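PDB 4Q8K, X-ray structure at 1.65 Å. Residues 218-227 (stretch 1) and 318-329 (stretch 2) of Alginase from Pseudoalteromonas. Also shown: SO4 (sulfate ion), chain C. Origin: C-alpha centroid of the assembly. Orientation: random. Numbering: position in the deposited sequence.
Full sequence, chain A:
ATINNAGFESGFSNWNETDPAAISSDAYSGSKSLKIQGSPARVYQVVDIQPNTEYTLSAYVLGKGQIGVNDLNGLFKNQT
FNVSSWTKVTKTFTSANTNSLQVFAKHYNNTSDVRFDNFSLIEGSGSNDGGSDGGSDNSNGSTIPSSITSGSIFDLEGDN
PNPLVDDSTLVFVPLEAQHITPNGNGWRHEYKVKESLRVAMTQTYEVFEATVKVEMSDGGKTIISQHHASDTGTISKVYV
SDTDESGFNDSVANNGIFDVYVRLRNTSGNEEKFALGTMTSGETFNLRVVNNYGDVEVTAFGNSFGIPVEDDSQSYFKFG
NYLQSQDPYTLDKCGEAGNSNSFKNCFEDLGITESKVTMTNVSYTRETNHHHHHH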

# COMPACT_ATOMS: atom_id res chain seq x y z
N ASP A 218 -0.62 -0.59 -17.78
CA ASP A 218 -2.00 -1.07 -17.80
C ASP A 218 -2.11 -2.42 -17.10
O ASP A 218 -1.27 -3.32 -17.30
CB ASP A 218 -2.52 -1.19 -19.24
CG ASP A 218 -2.62 0.15 -19.96
OD1 ASP A 218 -2.43 1.21 -19.32
OD2 ASP A 218 -2.90 0.15 -21.18
N GLY A 219 -3.14 -2.56 -16.27
CA GLY A 219 -3.44 -3.82 -15.61
C GLY A 219 -2.74 -3.99 -14.27
O GLY A 219 -3.01 -4.95 -13.54
N GLY A 220 -1.85 -3.06 -13.94
CA GLY A 220 -1.12 -3.14 -12.69
C GLY A 220 -2.02 -2.99 -11.47
O GLY A 220 -3.08 -2.34 -11.53
N LYS A 221 -1.62 -3.60 -10.36
CA LYS A 221 -2.35 -3.47 -9.09
C LYS A 221 -1.36 -3.47 -7.92
O LYS A 221 -0.56 -4.41 -7.77
CB LYS A 221 -3.33 -4.63 -8.93
CG LYS A 221 -4.01 -4.71 -7.56
CD LYS A 221 -5.05 -5.80 -7.58
CE LYS A 221 -5.73 -5.96 -6.24
NZ LYS A 221 -6.78 -7.03 -6.25
N THR A 222 -1.43 -2.44 -7.09
CA THR A 222 -0.50 -2.36 -5.97
C THR A 222 -1.21 -1.91 -4.70
O THR A 222 -2.26 -1.26 -4.76
CB THR A 222 0.64 -1.38 -6.24
OG1 THR A 222 1.51 -1.33 -5.10
CG2 THR A 222 0.10 0.02 -6.54
N ILE A 223 -0.63 -2.27 -3.56
CA ILE A 223 -1.06 -1.73 -2.27
C ILE A 223 -0.04 -0.68 -1.84
O ILE A 223 1.16 -0.98 -1.75
CB ILE A 223 -1.19 -2.85 -1.20
CG1 ILE A 223 -2.26 -3.87 -1.61
CG2 ILE A 223 -1.54 -2.26 0.19
CD1 ILE A 223 -2.27 -5.09 -0.71
N ILE A 224 -0.50 0.54 -1.58
CA ILE A 224 0.43 1.66 -1.33
C ILE A 224 0.46 2.08 0.14
O ILE A 224 1.30 2.87 0.55
CB ILE A 224 0.14 2.91 -2.21
CG1 ILE A 224 -1.23 3.52 -1.89
CG2 ILE A 224 0.25 2.60 -3.71
CD1 ILE A 224 -1.46 4.84 -2.57
N SER A 225 -0.47 1.55 0.92
CA SER A 225 -0.44 1.74 2.37
C SER A 225 -1.33 0.70 3.04
O SER A 225 -2.35 0.29 2.50
CB SER A 225 -0.85 3.18 2.75
OG SER A 225 -2.25 3.37 2.65
N GLN A 226 -0.93 0.24 4.22
CA GLN A 226 -1.73 -0.74 4.93
C GLN A 226 -1.41 -0.83 6.41
O GLN A 226 -0.28 -0.58 6.83
CB GLN A 226 -1.58 -2.13 4.29
CG GLN A 226 -0.17 -2.66 4.33
CD GLN A 226 -0.10 -4.05 3.75
OE1 GLN A 226 -0.61 -5.01 4.34
NE2 GLN A 226 0.53 -4.18 2.60
N HIS A 227 -2.42 -1.18 7.19
CA HIS A 227 -2.20 -1.62 8.55
C HIS A 227 -2.18 -3.14 8.51
O HIS A 227 -3.12 -3.77 8.04
CB HIS A 227 -3.29 -1.10 9.50
CG HIS A 227 -3.13 0.35 9.85
ND1 HIS A 227 -3.76 1.36 9.15
CD2 HIS A 227 -2.39 0.96 10.81
CE1 HIS A 227 -3.43 2.53 9.68
NE2 HIS A 227 -2.60 2.31 10.69
N LYS A 318 2.29 0.20 7.14
CA LYS A 318 3.29 0.15 6.08
C LYS A 318 2.87 1.04 4.93
O LYS A 318 1.67 1.30 4.74
CB LYS A 318 3.45 -1.28 5.55
CG LYS A 318 3.44 -2.36 6.61
CD LYS A 318 3.93 -3.69 6.06
CE LYS A 318 2.97 -4.29 5.05
NZ LYS A 318 3.51 -5.59 4.51
N PHE A 319 3.83 1.50 4.15
CA PHE A 319 3.48 2.27 2.96
C PHE A 319 4.60 2.15 1.94
O PHE A 319 5.74 1.85 2.29
CB PHE A 319 3.22 3.74 3.33
CG PHE A 319 4.45 4.47 3.77
CD1 PHE A 319 4.87 4.40 5.09
CD2 PHE A 319 5.18 5.23 2.88
CE1 PHE A 319 6.01 5.07 5.50
CE2 PHE A 319 6.32 5.91 3.29
CZ PHE A 319 6.73 5.83 4.60
N GLY A 320 4.25 2.37 0.67
CA GLY A 320 5.18 2.25 -0.43
C GLY A 320 4.50 1.68 -1.66
O GLY A 320 3.46 2.17 -2.10
N ASN A 321 5.07 0.62 -2.22
CA ASN A 321 4.50 0.06 -3.43
C ASN A 321 4.67 -1.44 -3.36
O ASN A 321 5.78 -1.96 -3.57
CB ASN A 321 5.18 0.68 -4.65
CG ASN A 321 4.67 0.12 -5.97
OD1 ASN A 321 3.90 -0.84 -6.00
ND2 ASN A 321 5.12 0.70 -7.07
N TYR A 322 3.59 -2.13 -2.99
CA TYR A 322 3.57 -3.59 -2.92
C TYR A 322 2.79 -4.11 -4.13
O TYR A 322 1.57 -4.20 -4.09
CB TYR A 322 2.90 -4.01 -1.62
CG TYR A 322 2.81 -5.49 -1.35
CD1 TYR A 322 3.41 -6.42 -2.18
CD2 TYR A 322 2.10 -5.95 -0.25
CE1 TYR A 322 3.32 -7.77 -1.92
CE2 TYR A 322 1.99 -7.31 0.02
CZ TYR A 322 2.61 -8.21 -0.82
OH TYR A 322 2.51 -9.56 -0.56
N LEU A 323 3.52 -4.45 -5.19
CA LEU A 323 2.94 -4.87 -6.47
C LEU A 323 2.39 -6.30 -6.40
O LEU A 323 3.12 -7.24 -6.06
CB LEU A 323 4.00 -4.75 -7.57
CG LEU A 323 3.56 -4.87 -9.04
CD1 LEU A 323 2.66 -3.71 -9.44
CD2 LEU A 323 4.80 -4.95 -9.94
N GLN A 324 1.11 -6.44 -6.73
CA GLN A 324 0.37 -7.69 -6.56
C GLN A 324 0.49 -8.54 -7.82
O GLN A 324 0.25 -8.06 -8.92
CB GLN A 324 -1.10 -7.38 -6.29
CG GLN A 324 -1.34 -6.49 -5.07
CD GLN A 324 -0.90 -7.15 -3.77
OE1 GLN A 324 0.07 -6.72 -3.14
NE2 GLN A 324 -1.61 -8.20 -3.37
N SER A 325 0.85 -9.82 -7.65
CA SER A 325 0.97 -10.71 -8.80
C SER A 325 -0.39 -11.35 -9.07
O SER A 325 -0.72 -12.39 -8.51
CB SER A 325 2.02 -11.79 -8.54
OG SER A 325 2.23 -12.58 -9.70
N GLN A 326 -1.19 -10.69 -9.91
CA GLN A 326 -2.58 -11.08 -10.13
C GLN A 326 -3.02 -10.69 -11.54
O GLN A 326 -2.68 -9.61 -12.05
CB GLN A 326 -3.48 -10.41 -9.07
CG GLN A 326 -4.91 -10.95 -9.00
CD GLN A 326 -5.76 -10.20 -7.99
OE1 GLN A 326 -6.62 -10.77 -7.33
NE2 GLN A 326 -5.51 -8.91 -7.86
N ASP A 327 -3.75 -11.59 -12.19
CA ASP A 327 -4.32 -11.30 -13.50
C ASP A 327 -5.43 -10.28 -13.31
O ASP A 327 -6.30 -10.48 -12.47
CB ASP A 327 -4.90 -12.58 -14.10
CG ASP A 327 -5.22 -12.44 -15.58
OD1 ASP A 327 -6.11 -11.63 -15.93
OD2 ASP A 327 -4.57 -13.15 -16.39
N PRO A 328 -5.41 -9.17 -14.07
CA PRO A 328 -6.43 -8.13 -13.86
C PRO A 328 -7.81 -8.51 -14.40
O PRO A 328 -8.81 -7.97 -13.94
CB PRO A 328 -5.87 -6.93 -14.62
CG PRO A 328 -5.02 -7.55 -15.70
CD PRO A 328 -4.40 -8.76 -15.05
N TYR A 329 -7.86 -9.45 -15.35
CA TYR A 329 -9.12 -9.92 -15.92
C TYR A 329 -9.82 -10.96 -15.05
O TYR A 329 -11.02 -10.87 -14.81
CB TYR A 329 -8.90 -10.52 -17.31
CG TYR A 329 -8.50 -9.49 -18.34
CD1 TYR A 329 -9.45 -8.69 -18.95
CD2 TYR A 329 -7.17 -9.31 -18.69
CE1 TYR A 329 -9.09 -7.74 -19.89
CE2 TYR A 329 -6.80 -8.36 -19.63
CZ TYR A 329 -7.77 -7.58 -20.22
OH TYR A 329 -7.42 -6.63 -21.16
S SO4 C . -7.45 -8.72 -2.81
O1 SO4 C . -7.58 -7.73 -3.86
O2 SO4 C . -7.21 -10.04 -3.39
O3 SO4 C . -6.31 -8.32 -1.99
O4 SO4 C . -8.66 -8.76 -1.99
O HOH W 1 -1.56 -7.19 -13.29
O HOH W 2 -0.01 -5.87 -10.98

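The rule of this contact is that the backbone pays its own polar debts. Strand 221-227 runs antiparallel to the second stretch, and around I223 and Y322 the pairing is reciprocal: I223 N donates to Y322 O and Y322 N to I223 O, both at 3.0 Å. One step outward, Q324 N reaches K221 O at 2.8 Å. At the other end Q226 and K318 form a second closed pair, with Q226 N to K318 O at 2.9 Å and K318 N to Q226 O at 2.7 Å.

Between these pairs the register slips by one residue, a beta bulge, where the second stretch turns a corner at G320. The slip leaves I224 O supplied: G320 N donates to it at 3.0 Å, and F319 CA adds a CA-H...O contact to the same oxygen at 3.3 Å. G320 has backbone angles of 144/-127, at which a CB would jam against the preceding carbonyl; the corner calls for glycine.

From K221 N outward, water replaces the direct backbone hydrogen bonds. Water 2 accepts from K221 N at 2.9 Å and donates to Q324 O at 3.0 Å; water 1 donates to G219 O at 2.7 Å and to Q326 O at 2.9 Å. G219 is a glycine for the same local reason as G320, and an ideal CB there would also lie 3.3 Å from P328 CG.

Side chains add few polar links. T222 OG1 donates to N321 OD1 at 2.6 Å, while N321 ND2 is satisfied elsewhere in the structure. K221, extended with every chi near t, carries NZ to sulfate O1 at 2.6 Å, an ion probably from the crystallisation liquor. Packing fills the rest: I223 CB lies 4.3 Å from Y322 CB, and the aliphatic part of K318 lies along Q226, with CE 3.3 Å from Q226 CD.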